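Side-chain contacts in chorismate mutase and shikimate 5-dehydrogenase fusion protein (Clostridium acetobutylicum, PDB 3FBT), which probably catalyses the reversible NADPH-linked reduction of 3-dehydroshikimate to shikimate through this C-terminal shikimate dehydrogenase part of a chorismate mutase fusion: residues S80-A83 and R84-G87; L62-I66 and P67-E71; A245-E248 and E249-D253. All blocks are in the same frame, centred on the assembly; numbering follows the deposited sequence.

Contact 1. Residues S80-A83 and R84-G87; sequences SEKA and RKIG. With SO4 (sulfate ion), chain G.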
ATOM      1  N   SER A  80     -20.980  -6.551  11.408  1.00 43.61           N
ATOM      2  CA  SER A  80     -22.354  -6.086  11.298  1.00 44.74           C
ATOM      3  C   SER A  80     -23.375  -7.244  11.405  1.00 46.56           C
ATOM      4  O   SER A  80     -23.050  -8.445  11.158  1.00 44.77           O
ATOM      5  CB  SER A  80     -22.598  -5.409   9.957  1.00 43.95           C
ATOM      6  OG  SER A  80     -22.585  -6.407   8.943  1.00 41.70           O
ATOM      7  N   GLU A  81     -24.617  -6.836  11.713  1.00 48.47           N
ATOM      8  CA  GLU A  81     -25.754  -7.762  11.941  1.00 50.78           C
ATOM      9  C   GLU A  81     -25.996  -8.570  10.649  1.00 50.86           C
ATOM     10  O   GLU A  81     -25.908  -9.798  10.669  1.00 50.74           O
ATOM     11  CB  GLU A  81     -27.034  -7.013  12.436  1.00 51.73           C
ATOM     12  CG  GLU A  81     -28.391  -7.839  12.328  1.00 56.32           C
ATOM     13  CD  GLU A  81     -29.632  -7.242  13.100  1.00 66.62           C
ATOM     14  OE1 GLU A  81     -29.717  -7.340  14.362  1.00 69.59           O
ATOM     15  OE2 GLU A  81     -30.566  -6.717  12.434  1.00 70.09           O
ATOM     16  N   LYS A  82     -26.222  -7.873   9.530  1.00 50.65           N
ATOM     17  CA  LYS A  82     -26.223  -8.490   8.197  1.00 50.76           C
ATOM     18  C   LYS A  82     -25.086  -9.518   7.952  1.00 50.17           C
ATOM     19  O   LYS A  82     -25.351 -10.630   7.513  1.00 49.85           O
ATOM     20  CB  LYS A  82     -26.193  -7.411   7.096  1.00 51.39           C
ATOM     21  CG  LYS A  82     -27.079  -7.677   5.923  1.00 53.36           C
ATOM     22  CD  LYS A  82     -28.472  -7.859   6.468  1.00 58.82           C
ATOM     23  CE  LYS A  82     -28.506  -7.132   7.788  1.00 60.33           C
ATOM     24  NZ  LYS A  82     -29.752  -7.345   8.543  1.00 63.61           N
ATOM     25  N   ALA A  83     -23.830  -9.173   8.206  1.00 48.55           N
ATOM     26  CA  ALA A  83     -22.753 -10.129   7.897  1.00 48.49           C
ATOM     27  C   ALA A  83     -22.803 -11.336   8.788  1.00 48.39           C
ATOM     28  O   ALA A  83     -22.473 -12.454   8.366  1.00 48.85           O
ATOM     29  CB  ALA A  83     -21.317  -9.483   7.965  1.00 46.07           C
ATOM     30  N   ARG A  84     -23.164 -11.109  10.031  1.00 49.37           N
ATOM     31  CA  ARG A  84     -23.316 -12.202  10.970  1.00 50.02           C
ATOM     32  C   ARG A  84     -24.317 -13.227  10.444  1.00 49.71           C
ATOM     33  O   ARG A  84     -24.070 -14.425  10.475  1.00 50.02           O
ATOM     34  CB  ARG A  84     -23.849 -11.662  12.287  1.00 50.62           C
ATOM     35  CG  ARG A  84     -23.386 -12.510  13.437  1.00 56.05           C
ATOM     36  CD  ARG A  84     -24.398 -12.643  14.605  1.00 63.75           C
ATOM     37  NE  ARG A  84     -24.121 -13.970  15.163  1.00 68.96           N
ATOM     38  CZ  ARG A  84     -24.896 -14.687  15.969  1.00 70.27           C
ATOM     39  NH1 ARG A  84     -26.070 -14.231  16.409  1.00 71.85           N
ATOM     40  NH2 ARG A  84     -24.461 -15.879  16.347  1.00 71.74           N
ATOM     41  N   LYS A  85     -25.454 -12.736   9.968  1.00 49.87           N
ATOM     42  CA  LYS A  85     -26.570 -13.558   9.531  1.00 48.79           C
ATOM     43  C   LYS A  85     -26.163 -14.296   8.271  1.00 46.61           C
ATOM     44  O   LYS A  85     -26.465 -15.471   8.076  1.00 45.00           O
ATOM     45  CB  LYS A  85     -27.741 -12.662   9.189  1.00 49.39           C
ATOM     46  CG  LYS A  85     -28.434 -12.098  10.402  1.00 53.26           C
ATOM     47  CD  LYS A  85     -29.780 -11.505  10.010  1.00 57.71           C
ATOM     48  CE  LYS A  85     -30.737 -11.545  11.215  1.00 60.72           C
ATOM     49  NZ  LYS A  85     -31.540 -10.306  11.318  1.00 63.04           N
ATOM     50  N   ILE A  86     -25.454 -13.588   7.411  1.00 45.14           N
ATOM     51  CA  ILE A  86     -25.057 -14.144   6.146  1.00 41.90           C
ATOM     52  C   ILE A  86     -24.036 -15.206   6.421  1.00 41.04           C
ATOM     53  O   ILE A  86     -23.980 -16.198   5.724  1.00 42.74           O
ATOM     54  CB  ILE A  86     -24.500 -13.046   5.214  1.00 42.96           C
ATOM     55  CG1 ILE A  86     -25.600 -12.059   4.830  1.00 42.23           C
ATOM     56  CG2 ILE A  86     -23.881 -13.684   3.941  1.00 42.53           C
ATOM     57  CD1 ILE A  86     -25.132 -10.767   4.048  1.00 39.24           C
ATOM     58  N   GLY A  87     -23.210 -15.017   7.437  1.00 40.91           N
ATOM     59  CA  GLY A  87     -22.094 -15.909   7.714  1.00 41.78           C
ATOM     60  C   GLY A  87     -20.784 -15.639   6.944  1.00 42.57           C
ATOM     61  O   GLY A  87     -19.972 -16.535   6.781  1.00 45.10           O
TER
HETATM   62  S   SO4 G   9     -23.676  -4.559   5.833  1.00 62.75           S
HETATM   63  O1  SO4 G   9     -24.846  -5.351   5.379  1.00 65.41           O
HETATM   64  O2  SO4 G   9     -22.659  -5.499   6.290  1.00 57.97           O
HETATM   65  O3  SO4 G   9     -23.328  -3.767   4.643  1.00 67.23           O
HETATM   66  O4  SO4 G   9     -23.960  -3.470   6.791  1.00 62.14           O

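Contact 2. Residues L62-I66 and P67-E71; sequences LNVTI and PYKVE. With SO4 (sulfate ion), chain F.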
ATOM      1  N   LEU A  62     -10.033  -2.951   3.236  1.00 34.75           N
ATOM      2  CA  LEU A  62      -9.823  -4.179   2.396  1.00 34.21           C
ATOM      3  C   LEU A  62     -11.123  -4.875   2.020  1.00 33.14           C
ATOM      4  O   LEU A  62     -12.010  -5.032   2.846  1.00 34.53           O
ATOM      5  CB  LEU A  62      -8.993  -5.270   3.135  1.00 32.99           C
ATOM      6  CG  LEU A  62      -7.499  -5.048   3.404  1.00 36.07           C
ATOM      7  CD1 LEU A  62      -6.745  -6.255   4.092  1.00 35.66           C
ATOM      8  CD2 LEU A  62      -6.853  -4.734   2.101  1.00 37.38           C
ATOM      9  N   ASN A  63     -11.258  -5.281   0.778  1.00 34.27           N
ATOM     10  CA  ASN A  63     -12.224  -6.305   0.448  1.00 32.53           C
ATOM     11  C   ASN A  63     -11.588  -7.704   0.675  1.00 33.89           C
ATOM     12  O   ASN A  63     -10.368  -7.883   0.619  1.00 33.68           O
ATOM     13  CB  ASN A  63     -12.684  -6.154  -0.996  1.00 33.05           C
ATOM     14  CG  ASN A  63     -13.600  -4.942  -1.206  1.00 32.67           C
ATOM     15  OD1 ASN A  63     -13.388  -4.156  -2.088  1.00 31.31           O
ATOM     16  ND2 ASN A  63     -14.609  -4.834  -0.419  1.00 32.06           N
ATOM     17  N   VAL A  64     -12.420  -8.684   0.979  1.00 34.26           N
ATOM     18  CA  VAL A  64     -11.942 -10.041   1.226  1.00 34.63           C
ATOM     19  C   VAL A  64     -12.672 -10.942   0.245  1.00 36.51           C
ATOM     20  O   VAL A  64     -13.858 -10.829   0.103  1.00 35.09           O
ATOM     21  CB  VAL A  64     -12.345 -10.512   2.568  1.00 34.16           C
ATOM     22  CG1 VAL A  64     -11.783 -11.916   2.802  1.00 31.68           C
ATOM     23  CG2 VAL A  64     -11.832  -9.486   3.724  1.00 32.84           C
ATOM     24  N   THR A  65     -11.978 -11.842  -0.420  1.00 38.44           N
ATOM     25  CA  THR A  65     -12.657 -12.867  -1.257  1.00 40.04           C
ATOM     26  C   THR A  65     -12.235 -14.280  -0.811  1.00 41.08           C
ATOM     27  O   THR A  65     -11.807 -14.482   0.336  1.00 38.30           O
ATOM     28  CB  THR A  65     -12.360 -12.640  -2.757  1.00 41.31           C
ATOM     29  OG1 THR A  65     -13.239 -13.421  -3.604  1.00 45.79           O
ATOM     30  CG2 THR A  65     -10.890 -12.960  -3.068  1.00 40.46           C
ATOM     31  N   ILE A  66     -12.324 -15.254  -1.739  1.00 41.34           N
ATOM     32  CA  ILE A  66     -12.061 -16.651  -1.431  1.00 41.02           C
ATOM     33  C   ILE A  66     -10.592 -16.886  -1.244  1.00 40.06           C
ATOM     34  O   ILE A  66      -9.798 -16.345  -1.962  1.00 39.92           O
ATOM     35  CB  ILE A  66     -12.380 -17.525  -2.684  1.00 43.89           C
ATOM     36  CG1 ILE A  66     -13.887 -17.698  -2.859  1.00 43.78           C
ATOM     37  CG2 ILE A  66     -11.547 -18.901  -2.636  1.00 45.51           C
ATOM     38  CD1 ILE A  66     -14.555 -18.471  -1.724  1.00 47.89           C
ATOM     39  N   PRO A  67     -10.211 -17.752  -0.303  1.00 39.98           N
ATOM     40  CA  PRO A  67     -11.069 -18.482   0.643  1.00 40.64           C
ATOM     41  C   PRO A  67     -11.169 -17.890   2.012  1.00 40.94           C
ATOM     42  O   PRO A  67     -11.138 -18.655   2.954  1.00 41.81           O
ATOM     43  CB  PRO A  67     -10.335 -19.820   0.846  1.00 41.60           C
ATOM     44  CG  PRO A  67      -8.860 -19.482   0.574  1.00 40.40           C
ATOM     45  CD  PRO A  67      -8.846 -18.288  -0.378  1.00 39.85           C
ATOM     46  N   TYR A  68     -11.376 -16.592   2.162  1.00 39.87           N
ATOM     47  CA  TYR A  68     -11.178 -15.960   3.496  1.00 39.98           C
ATOM     48  C   TYR A  68     -12.398 -15.298   4.111  1.00 39.54           C
ATOM     49  O   TYR A  68     -12.295 -14.723   5.191  1.00 38.88           O
ATOM     50  CB  TYR A  68     -10.022 -14.945   3.432  1.00 37.87           C
ATOM     51  CG  TYR A  68      -8.694 -15.561   3.012  1.00 40.87           C
ATOM     52  CD1 TYR A  68      -8.267 -16.835   3.522  1.00 39.83           C
ATOM     53  CD2 TYR A  68      -7.831 -14.860   2.180  1.00 33.88           C
ATOM     54  CE1 TYR A  68      -7.021 -17.401   3.136  1.00 42.26           C
ATOM     55  CE2 TYR A  68      -6.586 -15.396   1.826  1.00 39.75           C
ATOM     56  CZ  TYR A  68      -6.183 -16.665   2.298  1.00 41.07           C
ATOM     57  OH  TYR A  68      -4.925 -17.137   1.925  1.00 38.58           O
ATOM     58  N   LYS A  69     -13.559 -15.440   3.483  1.00 38.47           N
ATOM     59  CA  LYS A  69     -14.732 -14.637   3.920  1.00 39.80           C
ATOM     60  C   LYS A  69     -15.297 -15.059   5.269  1.00 40.64           C
ATOM     61  O   LYS A  69     -15.863 -14.237   6.008  1.00 40.51           O
ATOM     62  CB  LYS A  69     -15.839 -14.598   2.825  1.00 39.41           C
ATOM     63  CG  LYS A  69     -15.447 -13.731   1.650  1.00 40.13           C
ATOM     64  CD  LYS A  69     -16.683 -13.100   0.900  1.00 45.68           C
ATOM     65  CE  LYS A  69     -17.401 -14.109   0.062  1.00 46.79           C
ATOM     66  NZ  LYS A  69     -16.446 -15.254  -0.252  1.00 43.21           N
ATOM     67  N   VAL A  70     -15.123 -16.333   5.607  1.00 40.98           N
ATOM     68  CA  VAL A  70     -15.491 -16.846   6.914  1.00 41.26           C
ATOM     69  C   VAL A  70     -14.238 -16.817   7.823  1.00 42.07           C
ATOM     70  O   VAL A  70     -14.257 -16.288   8.909  1.00 40.88           O
ATOM     71  CB  VAL A  70     -15.966 -18.292   6.747  1.00 43.11           C
ATOM     72  CG1 VAL A  70     -16.312 -18.954   8.121  1.00 40.93           C
ATOM     73  CG2 VAL A  70     -17.098 -18.332   5.710  1.00 44.82           C
ATOM     74  N   GLU A  71     -13.120 -17.313   7.333  1.00 42.90           N
ATOM     75  CA  GLU A  71     -11.937 -17.416   8.198  1.00 44.62           C
ATOM     76  C   GLU A  71     -11.508 -16.090   8.786  1.00 43.69           C
ATOM     77  O   GLU A  71     -11.118 -16.017   9.960  1.00 44.13           O
ATOM     78  CB  GLU A  71     -10.775 -17.971   7.432  1.00 45.16           C
ATOM     79  CG  GLU A  71     -11.016 -19.359   7.014  1.00 52.07           C
ATOM     80  CD  GLU A  71     -11.085 -20.209   8.228  1.00 59.57           C
ATOM     81  OE1 GLU A  71     -10.003 -20.353   8.858  1.00 62.97           O
ATOM     82  OE2 GLU A  71     -12.218 -20.661   8.573  1.00 62.73           O
TER
HETATM   83  S   SO4 F   4     -15.050 -18.288   1.495  1.00 57.78           S
HETATM   84  O1  SO4 F   4     -16.244 -18.322   0.639  1.00 60.08           O
HETATM   85  O2  SO4 F   4     -14.216 -19.490   1.351  1.00 62.11           O
HETATM   86  O3  SO4 F   4     -14.282 -17.138   1.068  1.00 44.13           O
HETATM   87  O4  SO4 F   4     -15.524 -18.354   2.862  1.00 59.03           O
HETATM   88  O   HOH W   1     -15.933 -14.064  -3.053  1.00 55.47           O

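Contact 3. Residues A245-E248 and E249-D253; sequences AASE and EIWND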
ATOM      1  N   ALA A 245     -18.855   0.878  -4.356  1.00 37.48           N
ATOM      2  CA  ALA A 245     -19.299   2.166  -3.743  1.00 37.78           C
ATOM      3  C   ALA A 245     -19.592   1.989  -2.270  1.00 37.17           C
ATOM      4  O   ALA A 245     -19.156   2.760  -1.355  1.00 37.14           O
ATOM      5  CB  ALA A 245     -20.581   2.756  -4.500  1.00 37.14           C
ATOM      6  N   ALA A 246     -20.305   0.925  -1.981  1.00 36.50           N
ATOM      7  CA  ALA A 246     -20.645   0.712  -0.584  1.00 35.50           C
ATOM      8  C   ALA A 246     -19.398   0.405   0.289  1.00 35.13           C
ATOM      9  O   ALA A 246     -19.371   0.735   1.454  1.00 32.42           O
ATOM     10  CB  ALA A 246     -21.760  -0.378  -0.426  1.00 34.57           C
ATOM     11  N   SER A 247     -18.396  -0.279  -0.250  1.00 32.26           N
ATOM     12  CA  SER A 247     -17.223  -0.513   0.572  1.00 33.65           C
ATOM     13  C   SER A 247     -16.594   0.808   0.897  1.00 33.78           C
ATOM     14  O   SER A 247     -16.125   1.004   2.036  1.00 34.30           O
ATOM     15  CB  SER A 247     -16.205  -1.490  -0.120  1.00 32.58           C
ATOM     16  OG  SER A 247     -16.873  -2.756  -0.281  1.00 30.93           O
ATOM     17  N   GLU A 248     -16.539   1.679  -0.121  1.00 34.46           N
ATOM     18  CA  GLU A 248     -15.786   2.928  -0.009  1.00 36.03           C
ATOM     19  C   GLU A 248     -16.518   3.819   0.983  1.00 36.87           C
ATOM     20  O   GLU A 248     -15.852   4.614   1.699  1.00 36.13           O
ATOM     21  CB  GLU A 248     -15.679   3.668  -1.338  1.00 34.57           C
ATOM     22  CG  GLU A 248     -14.687   3.084  -2.333  1.00 38.14           C
ATOM     23  CD  GLU A 248     -13.243   3.087  -1.852  1.00 40.31           C
ATOM     24  OE1 GLU A 248     -12.887   3.848  -0.898  1.00 38.46           O
ATOM     25  OE2 GLU A 248     -12.447   2.301  -2.427  1.00 40.44           O
ATOM     26  N   GLU A 249     -17.867   3.687   1.006  1.00 35.96           N
ATOM     27  CA  GLU A 249     -18.702   4.426   1.966  1.00 37.10           C
ATOM     28  C   GLU A 249     -18.336   4.003   3.350  1.00 36.89           C
ATOM     29  O   GLU A 249     -18.189   4.825   4.229  1.00 35.52           O
ATOM     30  CB  GLU A 249     -20.212   4.200   1.745  1.00 38.40           C
ATOM     31  CG  GLU A 249     -20.768   4.781   0.361  1.00 41.06           C
ATOM     32  CD  GLU A 249     -22.272   4.440   0.146  1.00 49.85           C
ATOM     33  OE1 GLU A 249     -22.930   5.133  -0.646  1.00 52.29           O
ATOM     34  OE2 GLU A 249     -22.823   3.504   0.785  1.00 52.97           O
ATOM     35  N   ILE A 250     -18.210   2.701   3.586  1.00 36.00           N
ATOM     36  CA  ILE A 250     -17.897   2.296   4.925  1.00 36.49           C
ATOM     37  C   ILE A 250     -16.438   2.650   5.340  1.00 37.07           C
ATOM     38  O   ILE A 250     -16.173   3.032   6.499  1.00 36.96           O
ATOM     39  CB  ILE A 250     -18.134   0.793   5.062  1.00 38.50           C
ATOM     40  CG1 ILE A 250     -19.660   0.429   5.008  1.00 38.24           C
ATOM     41  CG2 ILE A 250     -17.403   0.274   6.253  1.00 35.98           C
ATOM     42  CD1 ILE A 250     -19.904  -1.075   4.496  1.00 39.77           C
ATOM     43  N   TRP A 251     -15.485   2.511   4.408  1.00 35.78           N
ATOM     44  CA  TRP A 251     -14.078   2.816   4.696  1.00 35.87           C
ATOM     45  C   TRP A 251     -13.865   4.313   5.025  1.00 36.67           C
ATOM     46  O   TRP A 251     -13.186   4.661   5.967  1.00 36.03           O
ATOM     47  CB  TRP A 251     -13.127   2.415   3.515  1.00 31.66           C
ATOM     48  CG  TRP A 251     -13.098   0.899   3.271  1.00 31.18           C
ATOM     49  CD1 TRP A 251     -13.207  -0.065   4.188  1.00 30.22           C
ATOM     50  CD2 TRP A 251     -12.888   0.231   1.991  1.00 31.64           C
ATOM     51  NE1 TRP A 251     -13.138  -1.338   3.541  1.00 30.92           N
ATOM     52  CE2 TRP A 251     -12.961  -1.140   2.200  1.00 29.63           C
ATOM     53  CE3 TRP A 251     -12.669   0.697   0.695  1.00 32.45           C
ATOM     54  CZ2 TRP A 251     -12.784  -2.071   1.156  1.00 31.31           C
ATOM     55  CZ3 TRP A 251     -12.517  -0.188  -0.315  1.00 31.33           C
ATOM     56  CH2 TRP A 251     -12.586  -1.566  -0.092  1.00 34.04           C
ATOM     57  N   ASN A 252     -14.419   5.164   4.188  1.00 38.38           N
ATOM     58  CA  ASN A 252     -14.169   6.552   4.277  1.00 40.97           C
ATOM     59  C   ASN A 252     -15.289   7.327   4.939  1.00 42.81           C
ATOM     60  O   ASN A 252     -15.248   8.541   4.954  1.00 44.71           O
ATOM     61  CB  ASN A 252     -13.914   7.064   2.891  1.00 38.63           C
ATOM     62  CG  ASN A 252     -12.787   6.310   2.243  1.00 44.54           C
ATOM     63  OD1 ASN A 252     -11.686   6.257   2.794  1.00 43.22           O
ATOM     64  ND2 ASN A 252     -13.073   5.627   1.128  1.00 39.84           N
ATOM     65  N   ASP A 253     -16.261   6.629   5.511  1.00 44.63           N
ATOM     66  CA  ASP A 253     -17.427   7.260   6.162  1.00 46.10           C
ATOM     67  C   ASP A 253     -17.946   8.401   5.349  1.00 46.29           C
ATOM     68  O   ASP A 253     -17.999   9.549   5.852  1.00 47.08           O
ATOM     69  CB  ASP A 253     -17.042   7.738   7.554  1.00 47.85           C
ATOM     70  CG  ASP A 253     -16.897   6.570   8.519  1.00 51.81           C
ATOM     71  OD1 ASP A 253     -17.858   5.762   8.566  1.00 54.98           O
ATOM     72  OD2 ASP A 253     -15.844   6.419   9.201  1.00 55.64           O
TER

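Contact 1. Residues S80-A83 and R84-G87
Ser-80 caps the short helix 81-86 of the substrate-binding domain; Arg-84 N donates to Ser-80 O (2.9 Å), the first of four i to i+4 bonds. The others run from Lys-85 N to Glu-81 O, from Ile-86 N to Lys-82 O and from Gly-87 N to Ala-83 O, the last closing the helix where Gly-87 turns to positive phi. At this N-cap, with OG set between the backbone N and the carbonyl carbon (chi1 71°), Ser-80 OG accepts from Ala-83 N at 3.1 Å in a nearly straight bond and donates to sulfate O2 at 2.8 Å. The sulfate, probably from the crystallisation liquor, is also held by Asn-103 N.

Among charges, Glu-81, a predicted NADP(+)-binding residue, lies alongside Lys-85 and points the same way; its OE2 makes a long salt bridge to Lys-85 NZ (3.9 Å). Lys-82 NZ comes to 4.4 Å from Lys-85 NZ, so the nearby carboxylate probably offsets some of the repulsion between the two amines.

Apolar contact is thinner. Ile-86 reaches back along the helix toward Lys-82 and also packs on Arg-135 and Gln-139 of helix 134-143, joining this helix to the nucleotide-binding domain. With Ile-86 CG1 anti to the carbonyl carbon (chi1 -66°) and the chain extended beyond it, CD1 lies 4.1 Å from Lys-82 CG.

Contact 2. Residues L62-I66 and P67-E71
Val-64 and Thr-65 meet Tyr-68 and Lys-69 in a local turn contact, where strand 61-64 of the substrate-binding domain leaves its sheet and the chain bends back through a cis peptide between Ile-66 and Pro-67. Tyr-68 N donates to Thr-65 O at 2.8 Å, in the carbonyl plane on a lone pair, and this bond closes a cis-proline (type VI) beta turn over residues 65-68.

Two apolar touches flank it. Val-64 CG1, anti to the backbone N (chi1 -178°), meets Tyr-68 CB at 3.6 Å, the two side chains crossing at about a right angle. On the other flank Ile-66 CG2 packs tightly against the proline ring, and Pro-67 CD in turn stands over the centre of one face of the Tyr-68 ring, 4.0 Å above its plane.

Lys-69 folds back toward the strand. Its CG and CD pass Val-64 O; beyond them the chain bends at chi3 (-75°) and chi4, turning NZ to a water and a sulfate. Lys-69 NZ donates at 3.1 Å to the water, which is also bonded to Thr-65 OG1, linking two residues that the turn brings together.

The sulfate, probably from the crystallisation liquor, sits beside the turn. Lys-69 N donates to its O3 at 3.0 Å (N-H...O angle 165°); weaker bonds come from Lys-69 NZ to O1 and O3 and from Val-70 N to O4. Arg-135 NH2 also holds this ion, from the nucleotide-binding domain.

Thr-65 is a predicted shikimate ligand and Lys-69 the predicted proton acceptor, near Asn-90 and Asp-105, also predicted to bind shikimate; this strand-to-turn corner is consistent with the catalytic-lysine region of the shikimate dehydrogenase family.

Contact 3. Residues A245-E248 and E249-D253
Residues 245-253 form the last turns of helix 237-252, where i to i+4 bonds run from Glu-249 N to Ala-245 O through Asn-252 N to Glu-248 O, before Asp-253 leaves the helix with positive phi.

Ser-247 and Trp-251 meet one turn apart. Ser-247 CB lies over the face of the six-membered indole ring, 3.7 Å from its centroid and 16° off the normal, a CH-pi contact. Ser-247 O stands over the same face, offset toward the rim, while it accepts from Trp-251 N at 2.9 Å. The serine hydroxyl bonds with Asn-63, Thr-104 and OE1 of Gln-243, a predicted shikimate ligand, so Ser-247 is probably a second-shell residue that helps position that glutamine.

Glu-248 comes to the indole from its edge. Bent at chi2 (-62°), it brings OE2 to 3.3 Å from Trp-251 CZ3, with the carboxylate and ring planes 84° apart. The same carboxylate runs alongside the Asn-252 amide, the two planes nearly coplanar, and OE1 takes a weak bond from Asn-252 ND2 at 2.7 Å. That ND2 also gives a weak bond to Glu-248 O. OE2 has a further partner in His-24 ND1, so both carboxylate oxygens are engaged, and Asn-252 OD1 pairs with Tyr-8 OH.

Glu-249, extended beyond CG, reaches back toward the preceding turn, its CG 3.1 Å from Ala-245 O, and its OE1 accepts from Ile-256 N. Around this helix end, Glu-248 packs on Ile-27 and Phe-28 of helix 19-31, Trp-251 NE1 bonds weakly to Leu-92 O of strand 91-94, and Lys-93 from the same strand pairs with Asp-253.

In the fold
The three contacts lie around the predicted shikimate site. Contacts 1 and 2 have centres about 14 Å apart and touch where Gly-87 O packs on Val-70 CG2 (3.6 Å). Contacts 2 and 3, with centres about 17 Å apart, are joined by a polar contact as well as packing: Asn-63 ND2 probably bonds to Ser-247 OG at 3.1 Å, and Trp-251 CH2 packs on Asn-63 OD1. Contacts 1 and 3 do not touch, their nearest atoms being about 7 Å apart. The side chain of Asn-90, a predicted shikimate ligand, lies among them, about 4 Å from that of Lys-69, 5 Å from Ser-247 and 7 Å from Ala-83. Arg-135 reaches both contacts 1 and 2, consistent with their place at the cleft between the domains.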